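Local coordinates for GCN5-related N-acetyltransferase (Kribbella flavida, PDB 4MY0), which probably transfers the acetyl group of acetyl-CoA to amino groups, perhaps those of aminoglycosides, as a member of the GNAT superfamily, at residues Val160-Phe171 / Leu199-Glu210. Residues are numbered along the deposited sequence; the frame is centred on the assembly and turned at random.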
ATOM      1  N   VAL C 160      33.473  22.528  -9.832  1.00 32.46           N
ATOM      2  CA  VAL C 160      32.709  21.405 -10.358  1.00 33.89           C
ATOM      3  C   VAL C 160      32.046  21.868 -11.644  1.00 34.78           C
ATOM      4  O   VAL C 160      31.367  22.886 -11.646  1.00 37.26           O
ATOM      5  CB  VAL C 160      31.597  20.987  -9.387  1.00 35.26           C
ATOM      6  CG1 VAL C 160      30.728  19.915 -10.018  1.00 35.52           C
ATOM      7  CG2 VAL C 160      32.184  20.486  -8.091  1.00 40.60           C
ATOM      8  N   ARG C 161      32.239  21.148 -12.744  1.00 31.19           N
ATOM      9  CA  ARG C 161      31.629  21.584 -13.995  1.00 33.65           C
ATOM     10  C   ARG C 161      30.801  20.473 -14.625  1.00 33.67           C
ATOM     11  O   ARG C 161      30.997  19.292 -14.331  1.00 30.06           O
ATOM     12  CB  ARG C 161      32.691  22.081 -14.982  1.00 34.08           C
ATOM     13  CG  ARG C 161      33.385  20.972 -15.715  1.00 37.69           C
ATOM     14  CD  ARG C 161      34.155  21.499 -16.937  1.00 45.78           C
ATOM     15  NE  ARG C 161      34.521  20.420 -17.851  1.00 48.76           N
ATOM     16  CZ  ARG C 161      35.656  19.736 -17.778  1.00 55.77           C
ATOM     17  NH1 ARG C 161      35.916  18.772 -18.655  1.00 54.32           N
ATOM     18  NH2 ARG C 161      36.539  20.020 -16.831  1.00 63.56           N
ATOM     19  N   ARG C 162      29.864  20.860 -15.482  1.00 35.32           N
ATOM     20  CA  ARG C 162      29.055  19.891 -16.196  1.00 33.66           C
ATOM     21  C   ARG C 162      29.942  19.080 -17.128  1.00 36.22           C
ATOM     22  O   ARG C 162      30.832  19.627 -17.776  1.00 36.53           O
ATOM     23  CB  ARG C 162      27.955  20.597 -16.993  1.00 33.84           C
ATOM     24  CG  ARG C 162      27.154  19.665 -17.893  1.00 34.03           C
ATOM     25  CD  ARG C 162      25.786  20.252 -18.234  1.00 36.23           C
ATOM     26  NE  ARG C 162      25.886  21.520 -18.948  1.00 37.42           N
ATOM     27  CZ  ARG C 162      26.252  21.624 -20.222  1.00 42.31           C
ATOM     28  NH1 ARG C 162      26.579  20.537 -20.917  1.00 45.28           N
ATOM     29  NH2 ARG C 162      26.311  22.817 -20.798  1.00 45.35           N
ATOM     30  N   ALA C 163      29.714  17.772 -17.188  1.00 34.73           N
ATOM     31  CA  ALA C 163      30.526  16.927 -18.055  1.00 32.21           C
ATOM     32  C   ALA C 163      29.701  16.398 -19.223  1.00 31.81           C
ATOM     33  O   ALA C 163      28.461  16.444 -19.202  1.00 28.29           O
ATOM     34  CB  ALA C 163      31.128  15.775 -17.270  1.00 30.53           C
ATOM     35  N   GLY C 164      30.402  15.880 -20.227  1.00 31.46           N
ATOM     36  CA  GLY C 164      29.769  15.215 -21.351  1.00 32.05           C
ATOM     37  C   GLY C 164      30.643  14.143 -21.980  1.00 33.35           C
ATOM     38  O   GLY C 164      31.619  13.678 -21.380  1.00 32.99           O
ATOM     39  N   ALA C 165      30.297  13.767 -23.208  1.00 33.46           N
ATOM     40  CA  ALA C 165      30.906  12.637 -23.893  1.00 35.68           C
ATOM     41  C   ALA C 165      32.431  12.683 -23.940  1.00 37.07           C
ATOM     42  O   ALA C 165      33.095  11.647 -23.783  1.00 33.20           O
ATOM     43  CB  ALA C 165      30.350  12.533 -25.309  1.00 39.94           C
ATOM     44  N   LYS C 166      32.980  13.872 -24.177  1.00 36.11           N
ATOM     45  CA  LYS C 166      34.421  14.025 -24.364  1.00 41.74           C
ATOM     46  C   LYS C 166      35.222  13.813 -23.078  1.00 39.52           C
ATOM     47  O   LYS C 166      36.450  13.777 -23.109  1.00 36.55           O
ATOM     48  CB  LYS C 166      34.739  15.401 -24.948  1.00 49.81           C
ATOM     49  CG  LYS C 166      34.120  15.655 -26.315  1.00 60.46           C
ATOM     50  CD  LYS C 166      32.789  16.401 -26.201  1.00 67.51           C
ATOM     51  CE  LYS C 166      31.919  16.223 -27.452  1.00 70.43           C
ATOM     52  NZ  LYS C 166      32.611  16.640 -28.706  1.00 71.63           N
ATOM     53  N   ASP C 167      34.530  13.692 -21.949  1.00 33.56           N
ATOM     54  CA  ASP C 167      35.203  13.493 -20.677  1.00 32.50           C
ATOM     55  C   ASP C 167      35.339  12.012 -20.325  1.00 33.48           C
ATOM     56  O   ASP C 167      35.782  11.666 -19.230  1.00 31.64           O
ATOM     57  CB  ASP C 167      34.450  14.232 -19.575  1.00 32.33           C
ATOM     58  CG  ASP C 167      34.450  15.735 -19.788  1.00 37.54           C
ATOM     59  OD1 ASP C 167      35.554  16.320 -19.874  1.00 40.11           O
ATOM     60  OD2 ASP C 167      33.345  16.326 -19.873  1.00 37.49           O
ATOM     61  N   ALA C 168      34.961  11.140 -21.255  1.00 34.46           N
ATOM     62  CA  ALA C 168      34.964   9.703 -20.984  1.00 31.22           C
ATOM     63  C   ALA C 168      36.336   9.215 -20.524  1.00 27.50           C
ATOM     64  O   ALA C 168      36.424   8.469 -19.559  1.00 26.98           O
ATOM     65  CB  ALA C 168      34.508   8.920 -22.212  1.00 33.90           C
ATOM     66  N   ALA C 169      37.400   9.636 -21.208  1.00 29.76           N
ATOM     67  CA  ALA C 169      38.740   9.156 -20.872  1.00 31.28           C
ATOM     68  C   ALA C 169      39.210   9.682 -19.513  1.00 32.96           C
ATOM     69  O   ALA C 169      39.915   8.985 -18.780  1.00 36.05           O
ATOM     70  CB  ALA C 169      39.750   9.511 -21.978  1.00 30.37           C
ATOM     71  N   ARG C 170      38.831  10.913 -19.181  1.00 32.00           N
ATOM     72  CA  ARG C 170      39.144  11.466 -17.862  1.00 28.83           C
ATOM     73  C   ARG C 170      38.452  10.684 -16.744  1.00 30.60           C
ATOM     74  O   ARG C 170      39.040  10.462 -15.678  1.00 29.54           O
ATOM     75  CB  ARG C 170      38.774  12.949 -17.792  1.00 30.34           C
ATOM     76  CG  ARG C 170      39.010  13.581 -16.430  1.00 29.96           C
ATOM     77  CD  ARG C 170      40.483  13.463 -16.025  1.00 31.65           C
ATOM     78  NE  ARG C 170      40.766  14.159 -14.772  1.00 30.89           N
ATOM     79  CZ  ARG C 170      41.937  14.110 -14.145  1.00 39.97           C
ATOM     80  NH1 ARG C 170      42.925  13.383 -14.656  1.00 39.96           N
ATOM     81  NH2 ARG C 170      42.121  14.781 -13.009  1.00 37.98           N
ATOM     82  N   PHE C 171      37.208  10.264 -16.985  1.00 29.36           N
ATOM     83  CA  PHE C 171      36.461   9.476 -16.000  1.00 28.87           C
ATOM     84  C   PHE C 171      37.184   8.160 -15.724  1.00 28.34           C
ATOM     85  O   PHE C 171      37.303   7.729 -14.568  1.00 26.13           O
ATOM     86  CB  PHE C 171      35.043   9.180 -16.503  1.00 24.11           C
ATOM     87  CG  PHE C 171      34.045  10.279 -16.225  1.00 28.83           C
ATOM     88  CD1 PHE C 171      32.788   9.973 -15.733  1.00 31.18           C
ATOM     89  CD2 PHE C 171      34.362  11.611 -16.460  1.00 30.66           C
ATOM     90  CE1 PHE C 171      31.862  10.986 -15.482  1.00 32.99           C
ATOM     91  CE2 PHE C 171      33.448  12.624 -16.213  1.00 30.80           C
ATOM     92  CZ  PHE C 171      32.204  12.320 -15.721  1.00 30.74           C
ATOM     93  N   LEU C 199      27.558   9.112 -21.004  1.00 37.95           N
ATOM     94  CA  LEU C 199      27.684  10.535 -20.690  1.00 33.16           C
ATOM     95  C   LEU C 199      26.981  11.428 -21.709  1.00 35.95           C
ATOM     96  O   LEU C 199      26.652  12.570 -21.398  1.00 38.56           O
ATOM     97  CB  LEU C 199      29.157  10.941 -20.588  1.00 34.49           C
ATOM     98  CG  LEU C 199      29.983  10.281 -19.480  1.00 33.07           C
ATOM     99  CD1 LEU C 199      31.449  10.695 -19.566  1.00 30.40           C
ATOM    100  CD2 LEU C 199      29.411  10.603 -18.111  1.00 27.21           C
ATOM    101  N   GLU C 200      26.762  10.927 -22.925  1.00 37.16           N
ATOM    102  CA  GLU C 200      26.054  11.716 -23.945  1.00 41.52           C
ATOM    103  C   GLU C 200      24.526  11.608 -23.809  1.00 38.13           C
ATOM    104  O   GLU C 200      23.793  12.466 -24.283  1.00 38.78           O
ATOM    105  CB  GLU C 200      26.507  11.337 -25.365  1.00 47.19           C
ATOM    106  CG  GLU C 200      25.898  12.221 -26.464  1.00 60.35           C
ATOM    107  CD  GLU C 200      26.746  12.285 -27.725  1.00 75.21           C
ATOM    108  OE1 GLU C 200      27.936  11.908 -27.663  1.00 79.57           O
ATOM    109  OE2 GLU C 200      26.223  12.712 -28.780  1.00 80.75           O
ATOM    110  N   ASP C 201      24.057  10.549 -23.154  1.00 36.74           N
ATOM    111  CA  ASP C 201      22.636  10.371 -22.872  1.00 36.61           C
ATOM    112  C   ASP C 201      22.109  11.575 -22.067  1.00 37.28           C
ATOM    113  O   ASP C 201      22.569  11.843 -20.949  1.00 37.06           O
ATOM    114  CB  ASP C 201      22.442   9.054 -22.109  1.00 35.98           C
ATOM    115  CG  ASP C 201      20.976   8.677 -21.908  1.00 40.90           C
ATOM    116  OD1 ASP C 201      20.107   9.575 -21.850  1.00 43.62           O
ATOM    117  OD2 ASP C 201      20.702   7.465 -21.772  1.00 44.58           O
ATOM    118  N   GLU C 202      21.152  12.300 -22.643  1.00 38.04           N
ATOM    119  CA  GLU C 202      20.606  13.507 -22.017  1.00 42.71           C
ATOM    120  C   GLU C 202      19.906  13.257 -20.676  1.00 35.40           C
ATOM    121  O   GLU C 202      19.662  14.192 -19.920  1.00 36.94           O
ATOM    122  CB  GLU C 202      19.644  14.225 -22.972  1.00 50.55           C
ATOM    123  CG  GLU C 202      20.299  15.287 -23.846  1.00 60.11           C
ATOM    124  CD  GLU C 202      19.333  15.892 -24.858  1.00 68.37           C
ATOM    125  OE1 GLU C 202      18.283  16.433 -24.439  1.00 70.58           O
ATOM    126  OE2 GLU C 202      19.625  15.822 -26.073  1.00 71.24           O
ATOM    127  N   GLU C 203      19.589  11.999 -20.386  1.00 33.91           N
ATOM    128  CA  GLU C 203      18.913  11.644 -19.137  1.00 35.81           C
ATOM    129  C   GLU C 203      19.897  11.450 -17.994  1.00 31.05           C
ATOM    130  O   GLU C 203      19.508  11.357 -16.825  1.00 30.51           O
ATOM    131  CB  GLU C 203      18.054  10.396 -19.333  1.00 38.92           C
ATOM    132  CG  GLU C 203      17.092  10.559 -20.506  1.00 50.10           C
ATOM    133  CD  GLU C 203      16.182   9.368 -20.696  1.00 59.87           C
ATOM    134  OE1 GLU C 203      15.171   9.511 -21.420  1.00 62.10           O
ATOM    135  OE2 GLU C 203      16.487   8.293 -20.130  1.00 63.24           O
ATOM    136  N   ASN C 204      21.180  11.410 -18.333  1.00 26.47           N
ATOM    137  CA  ASN C 204      22.217  11.285 -17.318  1.00 24.65           C
ATOM    138  C   ASN C 204      22.861  12.627 -17.042  1.00 26.34           C
ATOM    139  O   ASN C 204      23.190  13.362 -17.979  1.00 27.25           O
ATOM    140  CB  ASN C 204      23.254  10.252 -17.757  1.00 25.48           C
ATOM    141  CG  ASN C 204      22.671   8.860 -17.813  1.00 29.68           C
ATOM    142  OD1 ASN C 204      21.782   8.522 -17.018  1.00 30.63           O
ATOM    143  ND2 ASN C 204      23.133   8.055 -18.764  1.00 27.33           N
ATOM    144  N   PHE C 205      23.029  12.949 -15.761  1.00 24.39           N
ATOM    145  CA  PHE C 205      23.584  14.239 -15.373  1.00 26.36           C
ATOM    146  C   PHE C 205      24.972  13.992 -14.786  1.00 29.84           C
ATOM    147  O   PHE C 205      25.092  13.418 -13.703  1.00 23.82           O
ATOM    148  CB  PHE C 205      22.678  14.933 -14.343  1.00 26.29           C
ATOM    149  CG  PHE C 205      21.207  14.944 -14.717  1.00 23.38           C
ATOM    150  CD1 PHE C 205      20.803  14.983 -16.054  1.00 24.80           C
ATOM    151  CD2 PHE C 205      20.230  14.917 -13.725  1.00 24.75           C
ATOM    152  CE1 PHE C 205      19.447  14.978 -16.399  1.00 24.95           C
ATOM    153  CE2 PHE C 205      18.875  14.922 -14.056  1.00 24.46           C
ATOM    154  CZ  PHE C 205      18.482  14.944 -15.394  1.00 25.26           C
ATOM    155  N   ALA C 206      26.011  14.398 -15.515  1.00 21.82           N
ATOM    156  CA  ALA C 206      27.397  14.120 -15.123  1.00 26.92           C
ATOM    157  C   ALA C 206      28.128  15.403 -14.752  1.00 22.83           C
ATOM    158  O   ALA C 206      28.028  16.391 -15.463  1.00 24.65           O
ATOM    159  CB  ALA C 206      28.141  13.405 -16.261  1.00 22.42           C
ATOM    160  N   TYR C 207      28.868  15.381 -13.647  1.00 26.27           N
ATOM    161  CA  TYR C 207      29.665  16.537 -13.216  1.00 23.71           C
ATOM    162  C   TYR C 207      31.069  16.101 -12.877  1.00 30.73           C
ATOM    163  O   TYR C 207      31.272  14.995 -12.370  1.00 29.22           O
ATOM    164  CB  TYR C 207      29.002  17.252 -12.025  1.00 23.98           C
ATOM    165  CG  TYR C 207      27.666  17.801 -12.449  1.00 27.20           C
ATOM    166  CD1 TYR C 207      27.581  19.028 -13.081  1.00 28.70           C
ATOM    167  CD2 TYR C 207      26.504  17.043 -12.315  1.00 25.27           C
ATOM    168  CE1 TYR C 207      26.372  19.511 -13.533  1.00 32.17           C
ATOM    169  CE2 TYR C 207      25.283  17.528 -12.761  1.00 26.41           C
ATOM    170  CZ  TYR C 207      25.230  18.765 -13.371  1.00 31.72           C
ATOM    171  OH  TYR C 207      24.038  19.277 -13.825  1.00 39.57           O
ATOM    172  N   LEU C 208      32.034  16.972 -13.167  1.00 26.61           N
ATOM    173  CA  LEU C 208      33.441  16.632 -13.049  1.00 27.33           C
ATOM    174  C   LEU C 208      34.190  17.674 -12.229  1.00 27.73           C
ATOM    175  O   LEU C 208      34.073  18.878 -12.478  1.00 27.78           O
ATOM    176  CB  LEU C 208      34.062  16.535 -14.443  1.00 30.62           C
ATOM    177  CG  LEU C 208      35.573  16.328 -14.512  1.00 31.74           C
ATOM    178  CD1 LEU C 208      35.929  14.966 -13.947  1.00 28.15           C
ATOM    179  CD2 LEU C 208      36.065  16.467 -15.942  1.00 34.41           C
ATOM    180  N   ALA C 209      34.954  17.208 -11.243  1.00 28.69           N
ATOM    181  CA  ALA C 209      35.892  18.072 -10.527  1.00 32.14           C
ATOM    182  C   ALA C 209      37.310  17.650 -10.913  1.00 30.43           C
ATOM    183  O   ALA C 209      37.483  16.704 -11.679  1.00 28.95           O
ATOM    184  CB  ALA C 209      35.690  17.952  -9.036  1.00 30.96           C
ATOM    185  N   GLU C 210      38.318  18.325 -10.364  1.00 36.38           N
ATOM    186  CA  GLU C 210      39.722  17.991 -10.638  1.00 39.78           C
ATOM    187  C   GLU C 210      40.068  16.546 -10.253  1.00 40.40           C
ATOM    188  O   GLU C 210      40.841  15.876 -10.949  1.00 41.42           O
ATOM    189  CB  GLU C 210      40.645  18.968  -9.903  1.00 47.19           C
ATOM    190  CG  GLU C 210      42.131  18.745 -10.134  1.00 60.30           C
ATOM    191  CD  GLU C 210      42.964  19.968  -9.756  1.00 74.00           C
ATOM    192  OE1 GLU C 210      42.547  20.715  -8.840  1.00 77.12           O
ATOM    193  OE2 GLU C 210      44.026  20.191 -10.385  1.00 79.33           O
TER
HETATM  194  O   HOH W   1      26.005  15.897 -18.066  1.00 27.61           O
HETATM  195  O   HOH W   2      39.129  16.354 -13.802  1.00 29.16           O
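Arg161 and Leu208 form an antiparallel hydrogen-bonded pair, with Arg161 N to Leu208 O at 2.9 Å and Leu208 N to Arg161 O at 2.8 Å, and Ala163 N continues the ladder to Ala206 O. Next to it, a water accepts from Ala206 N and donates to Ala163 O. Leu208 and Arg161 lie side by side, CD2 of the leucine against one face of the guanidinium, whose NH1 also makes a salt bridge to Asp167 OD1 (2.8 Å). The other carboxylate oxygen, OD2, takes the Gly164 N-H on its anti lone pair, so this aspartate, in the 3-10 turn before the helix, is linked to both strand and turn. The Arg170 side chain crosses that of Leu208 at about a right angle, CG against the leucine's methyls; the bend at chi2 (59°) carries its guanidinium to the backbone of Glu210, where NH2 donates to Glu210 O at 2.7 Å, the acceptor in the guanidinium plane but the N-H...O angle a bent 137°, and NE reaches Ala209 O through a water. With an alanine at Arg170, Glu210 O would probably lose this donor and Leu208 part of its cover. Deeper in, Leu199 CD1 sits 4.0 Å from the Phe171 ring centroid, 6° off the normal, a CH-pi contact, while Leu208 CD1 approaches the ring obliquely. Phe213 of the adjoining strand stacks on the same ring. Helix 168-182 thus packs on strand 205-209 through Arg170 and Phe171, and helix 192-200 on Phe171 and Ala168 through Leu199, a helix-on-sheet arrangement consistent with the second GNAT-like domain.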